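Local coordinates for protein NAD-dependent epimerase/dehydratase (Methylobacillus flagellatus KT, PDB 3GPI) that is of unknown function but belongs to the NAD-dependent epimerase/dehydratase family and probably binds a nicotinamide cofactor in its Rossmann-type domain, at residues 109-113 / 152-156; 115-121 / 244-250; 209-215 / 249-255. All blocks are in the same frame, centred on the assembly; numbering follows the deposited sequence.

Contact 1 of 3, residues 109-113 / 152-156; sequences STGVY and LRFSG
Thr110 N donates to Phe154 O at 2.9 Å, with a nearly straight N-H...O angle of 165°. Ser109 CA adds a C-H...O contact of 3.4 Å to Phe154 O. Ser109 and Phe154 form a parallel bridge between the two segments, and 109-113 then turns away. Thr110 packs with both branches against 153-155. Its CG2 is 3.4 Å from Arg153 O, and its OG1 is 3.3 Å from Ser155 CA. The turn is held from within: Ser109 OG accepts from Gly111 N at 2.9 Å, an ST turn, and Tyr113 N bonds to Thr110 O.

Arg153 reaches the far end of the turn. Its extended chain, from CG to NE, passes Val112 CG2 and Tyr113 CE2. Arg153 NH1 donates to Tyr113 OH at 2.9 Å. The hydroxyl lies in the guanidinium plane, while the Tyr113 ring stands 82° to it, so this is a bond at the guanidinium edge and not a stack. Val112 CG2 rests over one guanidinium face, 3.6 Å from Arg153 NE. Glu141 of helix 132-143 forms a salt bridge with Arg153 NH2, which probably balances the buried charge. Ser155 OG finds Thr213 OG1 as its partner.

The contact is buried where strand 103-109 ends, in the central sheet. Helix 132-143 packs on Val112 and Arg153 through Leu138. Strand 209-212 lies beside 152-154 and hydrogen-bonds to Arg153. Phe154 touches Ile194 of helix 187-201.

Contact 2 of 3, residues 115-121 / 244-250; sequences QEVEEWL and QGNKKLS. With EDO (1,2-ethanediol), chain C.
Trp120 and Lys248 pair across a short parallel ladder, and backbone bonds make the first group. Lys248 N donates to Glu119 O, and Leu121 N donates to Lys248 O at 2.9 Å. Ser250 N then bonds to Leu121 O. Nearer the start of both segments, Val117 N donates to Asn246 O.

Carboxylates form the second group. Glu116 OE2 accepts from Asn246 N at 2.7 Å, with an N-H...O angle of 177°, through the anti lone pair. Its extended chain brings the carboxylate there, and OE2 also forms a salt bridge with Arg178. Glu118 bends back at chi2 (-63°), and OE2 takes a weak bond from Gly245 N. A water bridges Glu118 OE2 to Asn246 O, while OE1 bonds to Trp181. Another water joins Glu118 OE1 to Lys248 NZ, two atoms 5.5 Å apart.

Packing comes third. The aliphatic chain of Lys248 lies over one face of Trp120. Lys248 CE is 3.9 Å from the centroid of the Trp120 five-membered ring, a CH-pi contact 18° off the normal. Ser250 N meets the edge of the same ring system. The Leu121 and Lys247 side chains cross at about a right angle, CD1 of Leu121 lying 3.9 Å from CG of Lys247.

Lys247 leads away from the strand pair. Lys247 NZ donates to Asn246 OD1 at 3.0 Å and to Tyr113 O. Asn246 ND2 bonds to O2 of a bound 1,2-ethanediol, probably from the crystallisation liquor, at 3.0 Å.

The contact is thus mainly polar and partly exposed, with one Lys-on-Trp CH-pi contact. Two acidic side chains take up the backbone N-H groups of Gly245 and Asn246. The charged ends of Glu118 and Lys248 are bridged by water rather than in direct contact.

Contact 3 of 3, residues 209-215 / 249-255; sequences LYIVTDN and LSNARLL
Asn251, just before a helix, meets Thr213 and Asn215 in a buried contact of a helix start with a strand end. It lies beside strand 209-212, which pairs parallel with 149-158. The chain at 249-255 leaves its short strand and enters the helix, which packs on 209-215. Two hydrogen bonds and a row of apolar side chains hold it.

Asn251 carries the polar part. Its CG sits between the backbone N and the carbonyl carbon (chi1 68°), which turns the amide toward 213-215. Asn251 ND2 donates to Asn215 OD1 at 2.9 Å, almost in its own amide plane. Asn251 ND2 also donates to Thr213 O at 3.0 Å, from a position tilted out of the carbonyl plane. The two amide planes stand 84° apart. Asn251 is the N-cap residue, but its side chain makes no capping bond. Ser250 OG instead accepts from Ala252 N, an ST turn.

Apolar groups fill the rest. Ile211 CD1 meets Leu249 CD2 at 4.1 Å, the side chains crossing at about a right angle. Val212 CG1 touches Leu254 CD1 at 4.0 Å. Thr213 CG2 packs against Leu249 O at 3.6 Å. The edge of the Tyr210 ring faces Arg253 O.

Waters finish the joint. One links Ile211 O to Leu254 N, a first-turn N-H of the helix. Another ties Asp214 O and Leu249 O to Asn251 N. Thr213 N is buried with no partner in the model. Arg253 extends past Leu209 O, and its guanidinium forms salt bridges with Glu123 and Asp124.

The segment that follows the small two-stranded sheet thus docks its helix start on strand 209-212 of the Rossmann-type sheet.

In the fold
From the N terminus, the chain builds the parallel part of the central sheet through strand 103-109 before contact 1 begins. Contact 1 closes the loop that carries strand 120-121 and helix 132-143, ending on strand 149-158. Contact 2 opens inside that loop, at 115-121, and closes only at 244-250, so it crosses contact 1. Contact 3 opens after contact 1 has closed and ends at 249-255. It too crosses contact 2, sharing Leu249 and Ser250. Contacts 1 and 3 are in series, on neighbouring strands 149-158 and 209-212. Leu249 packs against Thr110, bringing all three contacts together. They tie the small two-stranded sheet to the central sheet.

Contact 1 of 3, residues 109-113 / 152-156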
loop_
_atom_site.group_PDB
_atom_site.type_symbol
_atom_site.label_atom_id
_atom_site.label_comp_id
_atom_site.label_asym_id
_atom_site.label_seq_id
_atom_site.Cartn_x
_atom_site.Cartn_y
_atom_site.Cartn_z
ATOM N N SER A 109 5.541 4.084 1.204
ATOM C CA SER A 109 4.605 4.647 2.160
ATOM C C SER A 109 4.604 6.160 2.110
ATOM O O SER A 109 5.669 6.764 1.978
ATOM C CB SER A 109 5.081 4.259 3.571
ATOM O OG SER A 109 4.285 4.911 4.563
ATOM N N THR A 110 3.435 6.788 2.260
ATOM C CA THR A 110 3.371 8.250 2.410
ATOM C C THR A 110 3.993 8.731 3.725
ATOM O O THR A 110 4.117 9.948 3.897
ATOM C CB THR A 110 1.966 8.782 2.244
ATOM O OG1 THR A 110 1.113 8.096 3.167
ATOM C CG2 THR A 110 1.465 8.536 0.786
ATOM N N GLY A 111 4.400 7.817 4.603
ATOM C CA GLY A 111 5.072 8.237 5.858
ATOM C C GLY A 111 6.402 8.873 5.538
ATOM O O GLY A 111 6.979 9.539 6.402
ATOM N N VAL A 112 6.917 8.733 4.317
ATOM C CA VAL A 112 8.157 9.426 3.940
ATOM C C VAL A 112 7.972 10.919 3.967
ATOM O O VAL A 112 8.965 11.660 4.136
ATOM C CB VAL A 112 8.726 8.990 2.566
ATOM C CG1 VAL A 112 9.036 7.488 2.582
ATOM C CG2 VAL A 112 7.801 9.305 1.411
ATOM N N TYR A 113 6.738 11.389 3.841
ATOM C CA TYR A 113 6.429 12.816 3.999
ATOM C C TYR A 113 6.300 13.082 5.481
ATOM O O TYR A 113 5.198 13.025 6.039
ATOM C CB TYR A 113 5.110 13.168 3.290
ATOM C CG TYR A 113 5.148 12.997 1.799
ATOM C CD1 TYR A 113 5.756 13.943 0.978
ATOM C CD2 TYR A 113 4.531 11.906 1.197
ATOM C CE1 TYR A 113 5.768 13.782 -0.397
ATOM C CE2 TYR A 113 4.544 11.744 -0.168
ATOM C CZ TYR A 113 5.147 12.678 -0.957
ATOM O OH TYR A 113 5.148 12.495 -2.334
ATOM N N LEU A 152 5.122 3.326 -5.550
ATOM C CA LEU A 152 3.736 3.565 -5.144
ATOM C C LEU A 152 3.745 3.907 -3.658
ATOM O O LEU A 152 3.890 3.000 -2.812
ATOM C CB LEU A 152 2.926 2.286 -5.383
ATOM C CG LEU A 152 2.944 1.868 -6.860
ATOM C CD1 LEU A 152 2.391 0.457 -6.979
ATOM C CD2 LEU A 152 2.200 2.843 -7.739
ATOM N N ARG A 153 3.609 5.202 -3.328
ATOM C CA ARG A 153 3.585 5.570 -1.899
ATOM C C ARG A 153 2.157 5.457 -1.385
ATOM O O ARG A 153 1.316 6.294 -1.711
ATOM C CB ARG A 153 4.090 7.003 -1.732
ATOM C CG ARG A 153 5.598 7.086 -1.937
ATOM C CD ARG A 153 6.119 8.519 -1.803
ATOM N NE ARG A 153 7.546 8.561 -2.114
ATOM C CZ ARG A 153 8.186 9.666 -2.517
ATOM N NH1 ARG A 153 7.547 10.810 -2.651
ATOM N NH2 ARG A 153 9.470 9.573 -2.810
ATOM N N PHE A 154 1.881 4.337 -0.697
ATOM C CA PHE A 154 0.532 4.075 -0.198
ATOM C C PHE A 154 0.302 4.871 1.092
ATOM O O PHE A 154 1.207 4.947 1.944
ATOM C CB PHE A 154 0.403 2.596 0.170
ATOM C CG PHE A 154 -0.011 1.681 -0.956
ATOM C CD1 PHE A 154 -1.025 0.761 -0.734
ATOM C CD2 PHE A 154 0.602 1.717 -2.188
ATOM C CE1 PHE A 154 -1.429 -0.117 -1.761
ATOM C CE2 PHE A 154 0.174 0.875 -3.227
ATOM C CZ PHE A 154 -0.816 -0.055 -3.022
ATOM N N SER A 155 -0.884 5.472 1.226
ATOM C CA SER A 155 -1.303 5.980 2.534
ATOM C C SER A 155 -1.717 4.808 3.421
ATOM O O SER A 155 -1.355 3.666 3.150
ATOM C CB SER A 155 -2.373 7.031 2.340
ATOM O OG SER A 155 -3.505 6.547 1.662
ATOM N N GLY A 156 -2.467 5.080 4.487
ATOM C CA GLY A 156 -2.842 3.993 5.396
ATOM C C GLY A 156 -3.818 3.011 4.786
ATOM O O GLY A 156 -4.925 3.398 4.407
#

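Contact 2 of 3, residues 115-121 / 244-250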
loop_
_atom_site.group_PDB
_atom_site.type_symbol
_atom_site.label_atom_id
_atom_site.label_comp_id
_atom_site.label_asym_id
_atom_site.label_seq_id
_atom_site.Cartn_x
_atom_site.Cartn_y
_atom_site.Cartn_z
ATOM N N GLN A 115 6.962 15.899 6.933
ATOM C CA GLN A 115 6.567 17.293 7.181
ATOM C C GLN A 115 5.102 17.340 7.586
ATOM O O GLN A 115 4.283 16.569 7.078
ATOM C CB GLN A 115 6.801 18.190 5.970
ATOM C CG GLN A 115 6.129 17.722 4.660
ATOM C CD GLN A 115 7.101 16.983 3.767
ATOM O OE1 GLN A 115 7.577 15.881 4.070
ATOM N NE2 GLN A 115 7.390 17.595 2.628
ATOM N N GLU A 116 4.791 18.166 8.577
ATOM C CA GLU A 116 3.421 18.379 9.004
ATOM C C GLU A 116 2.989 19.736 8.499
ATOM O O GLU A 116 3.556 20.786 8.872
ATOM C CB GLU A 116 3.315 18.289 10.530
ATOM C CG GLU A 116 3.763 16.980 11.063
ATOM C CD GLU A 116 3.173 16.667 12.410
ATOM O OE1 GLU A 116 3.963 16.595 13.367
ATOM O OE2 GLU A 116 1.945 16.505 12.532
ATOM N N VAL A 117 2.031 19.729 7.597
ATOM C CA VAL A 117 1.606 20.943 6.937
ATOM C C VAL A 117 0.124 20.910 6.716
ATOM O O VAL A 117 -0.455 19.849 6.420
ATOM C CB VAL A 117 2.327 21.171 5.578
ATOM C CG1 VAL A 117 3.759 21.591 5.779
ATOM C CG2 VAL A 117 2.267 19.921 4.707
ATOM N N GLU A 118 -0.500 22.082 6.824
ATOM C CA GLU A 118 -1.922 22.207 6.552
ATOM C C GLU A 118 -2.088 22.550 5.071
ATOM O O GLU A 118 -2.627 23.603 4.688
ATOM C CB GLU A 118 -2.535 23.287 7.452
ATOM C CG GLU A 118 -2.565 22.902 8.931
ATOM C CD GLU A 118 -3.444 21.690 9.197
ATOM O OE1 GLU A 118 -4.622 21.681 8.769
ATOM O OE2 GLU A 118 -2.943 20.735 9.822
ATOM N N GLU A 119 -1.617 21.622 4.248
ATOM C CA GLU A 119 -1.500 21.801 2.822
ATOM C C GLU A 119 -1.702 20.437 2.184
ATOM O O GLU A 119 -1.597 19.381 2.860
ATOM C CB GLU A 119 -0.089 22.272 2.439
ATOM C CG GLU A 119 0.308 23.684 2.891
ATOM C CD GLU A 119 1.648 24.119 2.301
ATOM O OE1 GLU A 119 2.624 23.324 2.333
ATOM O OE2 GLU A 119 1.723 25.264 1.806
ATOM N N TRP A 120 -1.980 20.476 0.885
ATOM C CA TRP A 120 -2.010 19.281 0.048
ATOM C C TRP A 120 -0.645 19.035 -0.550
ATOM O O TRP A 120 -0.082 19.930 -1.188
ATOM C CB TRP A 120 -2.959 19.488 -1.098
ATOM C CG TRP A 120 -4.387 19.585 -0.687
ATOM C CD1 TRP A 120 -5.070 20.709 -0.317
ATOM C CD2 TRP A 120 -5.324 18.512 -0.638
ATOM N NE1 TRP A 120 -6.387 20.396 -0.049
ATOM C CE2 TRP A 120 -6.563 19.046 -0.234
ATOM C CE3 TRP A 120 -5.220 17.132 -0.881
ATOM C CZ2 TRP A 120 -7.703 18.254 -0.083
ATOM C CZ3 TRP A 120 -6.329 16.355 -0.729
ATOM C CH2 TRP A 120 -7.574 16.916 -0.363
ATOM N N LEU A 121 -0.110 17.834 -0.360
ATOM C CA LEU A 121 1.162 17.431 -0.946
ATOM C C LEU A 121 0.907 16.447 -2.067
ATOM O O LEU A 121 -0.058 15.680 -2.020
ATOM C CB LEU A 121 2.052 16.726 0.086
ATOM C CG LEU A 121 2.256 17.481 1.396
ATOM C CD1 LEU A 121 3.258 16.766 2.272
ATOM C CD2 LEU A 121 2.638 18.914 1.096
ATOM N N GLN A 244 -5.309 19.805 13.328
ATOM C CA GLN A 244 -3.893 20.113 13.248
ATOM C C GLN A 244 -3.060 18.838 13.277
ATOM O O GLN A 244 -3.265 17.961 14.107
ATOM C CB GLN A 244 -3.506 21.064 14.405
ATOM C CG GLN A 244 -2.116 21.634 14.251
ATOM C CD GLN A 244 -1.085 20.800 14.949
ATOM O OE1 GLN A 244 -1.277 20.395 16.103
ATOM N NE2 GLN A 244 0.034 20.541 14.267
ATOM N N GLY A 245 -2.137 18.715 12.325
ATOM C CA GLY A 245 -1.211 17.610 12.323
ATOM C C GLY A 245 -1.228 16.760 11.051
ATOM O O GLY A 245 -2.221 16.711 10.320
ATOM N N ASN A 246 -0.084 16.138 10.782
ATOM C CA ASN A 246 0.112 15.312 9.598
ATOM C C ASN A 246 -0.053 16.171 8.333
ATOM O O ASN A 246 0.406 17.315 8.341
ATOM C CB ASN A 246 -0.802 14.079 9.606
ATOM C CG ASN A 246 -0.297 12.989 8.675
ATOM O OD1 ASN A 246 0.914 12.817 8.453
ATOM N ND2 ASN A 246 -1.223 12.268 8.096
ATOM N N LYS A 247 -0.702 15.685 7.269
ATOM C CA LYS A 247 -0.824 16.450 6.013
ATOM C C LYS A 247 -1.939 15.880 5.200
ATOM O O LYS A 247 -2.474 14.836 5.563
ATOM C CB LYS A 247 0.474 16.378 5.190
ATOM C CG LYS A 247 0.786 14.970 4.686
ATOM C CD LYS A 247 1.759 14.239 5.553
ATOM C CE LYS A 247 1.671 12.744 5.222
ATOM N NZ LYS A 247 2.526 11.941 6.095
ATOM N N LYS A 248 -2.276 16.548 4.107
ATOM C CA LYS A 248 -3.279 16.027 3.176
ATOM C C LYS A 248 -2.541 15.594 1.950
ATOM O O LYS A 248 -1.651 16.273 1.471
ATOM C CB LYS A 248 -4.303 17.104 2.805
ATOM C CG LYS A 248 -5.128 17.577 4.011
ATOM C CD LYS A 248 -6.070 18.736 3.664
ATOM C CE LYS A 248 -5.290 20.029 3.437
ATOM N NZ LYS A 248 -6.155 21.256 3.480
ATOM N N LEU A 249 -2.908 14.437 1.438
ATOM C CA LEU A 249 -2.245 13.920 0.253
ATOM C C LEU A 249 -3.185 13.878 -0.937
ATOM O O LEU A 249 -4.309 13.370 -0.862
ATOM C CB LEU A 249 -1.715 12.516 0.574
ATOM C CG LEU A 249 -0.669 12.420 1.659
ATOM C CD1 LEU A 249 -0.581 11.014 2.224
ATOM C CD2 LEU A 249 0.656 12.896 1.114
ATOM N N SER A 250 -2.733 14.476 -2.048
ATOM C CA SER A 250 -3.477 14.510 -3.290
ATOM C C SER A 250 -3.245 13.267 -4.143
ATOM O O SER A 250 -2.119 12.884 -4.392
ATOM C CB SER A 250 -3.015 15.709 -4.120
ATOM O OG SER A 250 -3.667 15.683 -5.383
HETATM C C1 EDO C . -2.535 9.691 7.477
HETATM O O1 EDO C . -3.317 8.638 7.967
HETATM C C2 EDO C . -1.666 9.227 6.359
HETATM O O2 EDO C . -0.668 10.139 6.003
HETATM O O HOH W 1 3.376 14.303 8.326
HETATM O O HOH W 2 -0.376 19.647 9.842
HETATM O O HOH W 3 -5.584 22.249 6.174
#

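Contact 3 of 3, residues 209-215 / 249-255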
loop_
_atom_site.group_PDB
_atom_site.type_symbol
_atom_site.label_atom_id
_atom_site.label_comp_id
_atom_site.label_asym_id
_atom_site.label_seq_id
_atom_site.Cartn_x
_atom_site.Cartn_y
_atom_site.Cartn_z
ATOM N N LEU A 209 6.399 7.564 -10.140
ATOM C CA LEU A 209 5.941 7.744 -8.757
ATOM C C LEU A 209 4.489 8.135 -8.720
ATOM O O LEU A 209 4.071 9.048 -9.400
ATOM C CB LEU A 209 6.799 8.856 -8.114
ATOM C CG LEU A 209 6.444 9.295 -6.691
ATOM C CD1 LEU A 209 6.608 8.187 -5.670
ATOM C CD2 LEU A 209 7.329 10.512 -6.261
ATOM N N TYR A 210 3.727 7.441 -7.858
ATOM C CA TYR A 210 2.345 7.851 -7.533
ATOM C C TYR A 210 2.162 7.794 -6.056
ATOM O O TYR A 210 2.661 6.871 -5.390
ATOM C CB TYR A 210 1.297 6.861 -8.069
ATOM C CG TYR A 210 1.205 6.718 -9.578
ATOM C CD1 TYR A 210 0.341 7.516 -10.327
ATOM C CD2 TYR A 210 1.992 5.792 -10.240
ATOM C CE1 TYR A 210 0.261 7.364 -11.722
ATOM C CE2 TYR A 210 1.916 5.632 -11.639
ATOM C CZ TYR A 210 1.051 6.423 -12.349
ATOM O OH TYR A 210 1.051 6.221 -13.721
ATOM N N ILE A 211 1.389 8.745 -5.564
ATOM C CA ILE A 211 0.779 8.639 -4.245
ATOM C C ILE A 211 -0.513 7.827 -4.439
ATOM O O ILE A 211 -1.350 8.136 -5.300
ATOM C CB ILE A 211 0.457 10.027 -3.676
ATOM C CG1 ILE A 211 1.780 10.732 -3.357
ATOM C CG2 ILE A 211 -0.340 9.868 -2.335
ATOM C CD1 ILE A 211 1.639 12.179 -2.849
ATOM N N VAL A 212 -0.668 6.757 -3.663
ATOM C CA VAL A 212 -1.847 5.890 -3.754
ATOM C C VAL A 212 -2.684 6.155 -2.525
ATOM O O VAL A 212 -2.360 5.681 -1.429
ATOM C CB VAL A 212 -1.410 4.416 -3.866
ATOM C CG1 VAL A 212 -2.625 3.541 -4.140
ATOM C CG2 VAL A 212 -0.480 4.231 -5.054
ATOM N N THR A 213 -3.736 6.934 -2.728
ATOM C CA THR A 213 -4.601 7.403 -1.629
ATOM C C THR A 213 -5.967 7.739 -2.206
ATOM O O THR A 213 -6.092 7.923 -3.418
ATOM C CB THR A 213 -3.932 8.578 -0.872
ATOM O OG1 THR A 213 -4.564 8.782 0.396
ATOM C CG2 THR A 213 -3.963 9.867 -1.695
ATOM N N ASP A 214 -6.990 7.776 -1.357
ATOM C CA ASP A 214 -8.329 8.051 -1.874
ATOM C C ASP A 214 -8.611 9.546 -1.964
ATOM O O ASP A 214 -7.701 10.337 -1.781
ATOM C CB ASP A 214 -9.415 7.284 -1.110
ATOM C CG ASP A 214 -9.770 7.908 0.250
ATOM O OD1 ASP A 214 -9.397 9.060 0.554
ATOM O OD2 ASP A 214 -10.519 7.237 0.974
ATOM N N ASN A 215 -9.842 9.910 -2.273
ATOM C CA ASN A 215 -10.188 11.306 -2.559
ATOM C C ASN A 215 -10.365 12.204 -1.345
ATOM O O ASN A 215 -10.439 13.445 -1.524
ATOM C CB ASN A 215 -11.520 11.357 -3.320
ATOM C CG ASN A 215 -11.453 10.763 -4.701
ATOM O OD1 ASN A 215 -10.430 10.679 -5.348
ATOM N ND2 ASN A 215 -12.622 10.402 -5.175
ATOM N N LEU A 249 -2.908 14.437 1.438
ATOM C CA LEU A 249 -2.245 13.920 0.253
ATOM C C LEU A 249 -3.185 13.878 -0.937
ATOM O O LEU A 249 -4.309 13.370 -0.862
ATOM C CB LEU A 249 -1.715 12.516 0.574
ATOM C CG LEU A 249 -0.669 12.420 1.659
ATOM C CD1 LEU A 249 -0.581 11.014 2.224
ATOM C CD2 LEU A 249 0.656 12.896 1.114
ATOM N N SER A 250 -2.733 14.476 -2.048
ATOM C CA SER A 250 -3.477 14.510 -3.290
ATOM C C SER A 250 -3.245 13.267 -4.143
ATOM O O SER A 250 -2.119 12.884 -4.392
ATOM C CB SER A 250 -3.015 15.709 -4.120
ATOM O OG SER A 250 -3.667 15.683 -5.383
ATOM N N ASN A 251 -4.336 12.692 -4.629
ATOM C CA ASN A 251 -4.266 11.595 -5.583
ATOM C C ASN A 251 -4.512 12.021 -7.023
ATOM O O ASN A 251 -4.951 11.216 -7.837
ATOM C CB ASN A 251 -5.266 10.500 -5.185
ATOM C CG ASN A 251 -6.736 10.906 -5.343
ATOM O OD1 ASN A 251 -7.088 12.040 -5.694
ATOM N ND2 ASN A 251 -7.615 9.944 -5.086
ATOM N N ALA A 252 -4.180 13.264 -7.358
ATOM C CA ALA A 252 -4.425 13.770 -8.695
ATOM C C ALA A 252 -3.806 12.895 -9.790
ATOM O O ALA A 252 -4.443 12.663 -10.828
ATOM C CB ALA A 252 -3.860 15.217 -8.806
ATOM N N ARG A 253 -2.554 12.500 -9.602
ATOM C CA ARG A 253 -1.869 11.662 -10.611
ATOM C C ARG A 253 -2.548 10.285 -10.757
ATOM O O ARG A 253 -2.788 9.804 -11.855
ATOM C CB ARG A 253 -0.372 11.510 -10.289
ATOM C CG ARG A 253 0.550 12.643 -10.798
ATOM C CD ARG A 253 1.984 12.138 -10.741
ATOM N NE ARG A 253 2.916 13.005 -11.447
ATOM C CZ ARG A 253 3.420 14.130 -10.944
ATOM N NH1 ARG A 253 3.076 14.561 -9.723
ATOM N NH2 ARG A 253 4.264 14.834 -11.668
ATOM N N LEU A 254 -2.942 9.659 -9.648
ATOM C CA LEU A 254 -3.656 8.394 -9.735
ATOM C C LEU A 254 -4.958 8.573 -10.521
ATOM O O LEU A 254 -5.271 7.775 -11.411
ATOM C CB LEU A 254 -3.899 7.868 -8.297
ATOM C CG LEU A 254 -4.772 6.630 -8.139
ATOM C CD1 LEU A 254 -4.439 5.908 -6.825
ATOM C CD2 LEU A 254 -6.249 7.064 -8.144
ATOM N N LEU A 255 -5.706 9.644 -10.264
ATOM C CA LEU A 255 -6.941 9.879 -11.003
ATOM C C LEU A 255 -6.628 10.115 -12.497
ATOM O O LEU A 255 -7.369 9.599 -13.354
ATOM C CB LEU A 255 -7.729 11.066 -10.430
ATOM C CG LEU A 255 -8.307 10.800 -9.026
ATOM C CD1 LEU A 255 -9.047 11.990 -8.521
ATOM C CD2 LEU A 255 -9.244 9.596 -9.047
HETATM O O HOH W 4 -1.647 10.297 -7.099
HETATM O O HOH W 5 -5.583 11.293 0.877
HETATM O O HOH W 6 -6.594 12.879 -2.422
#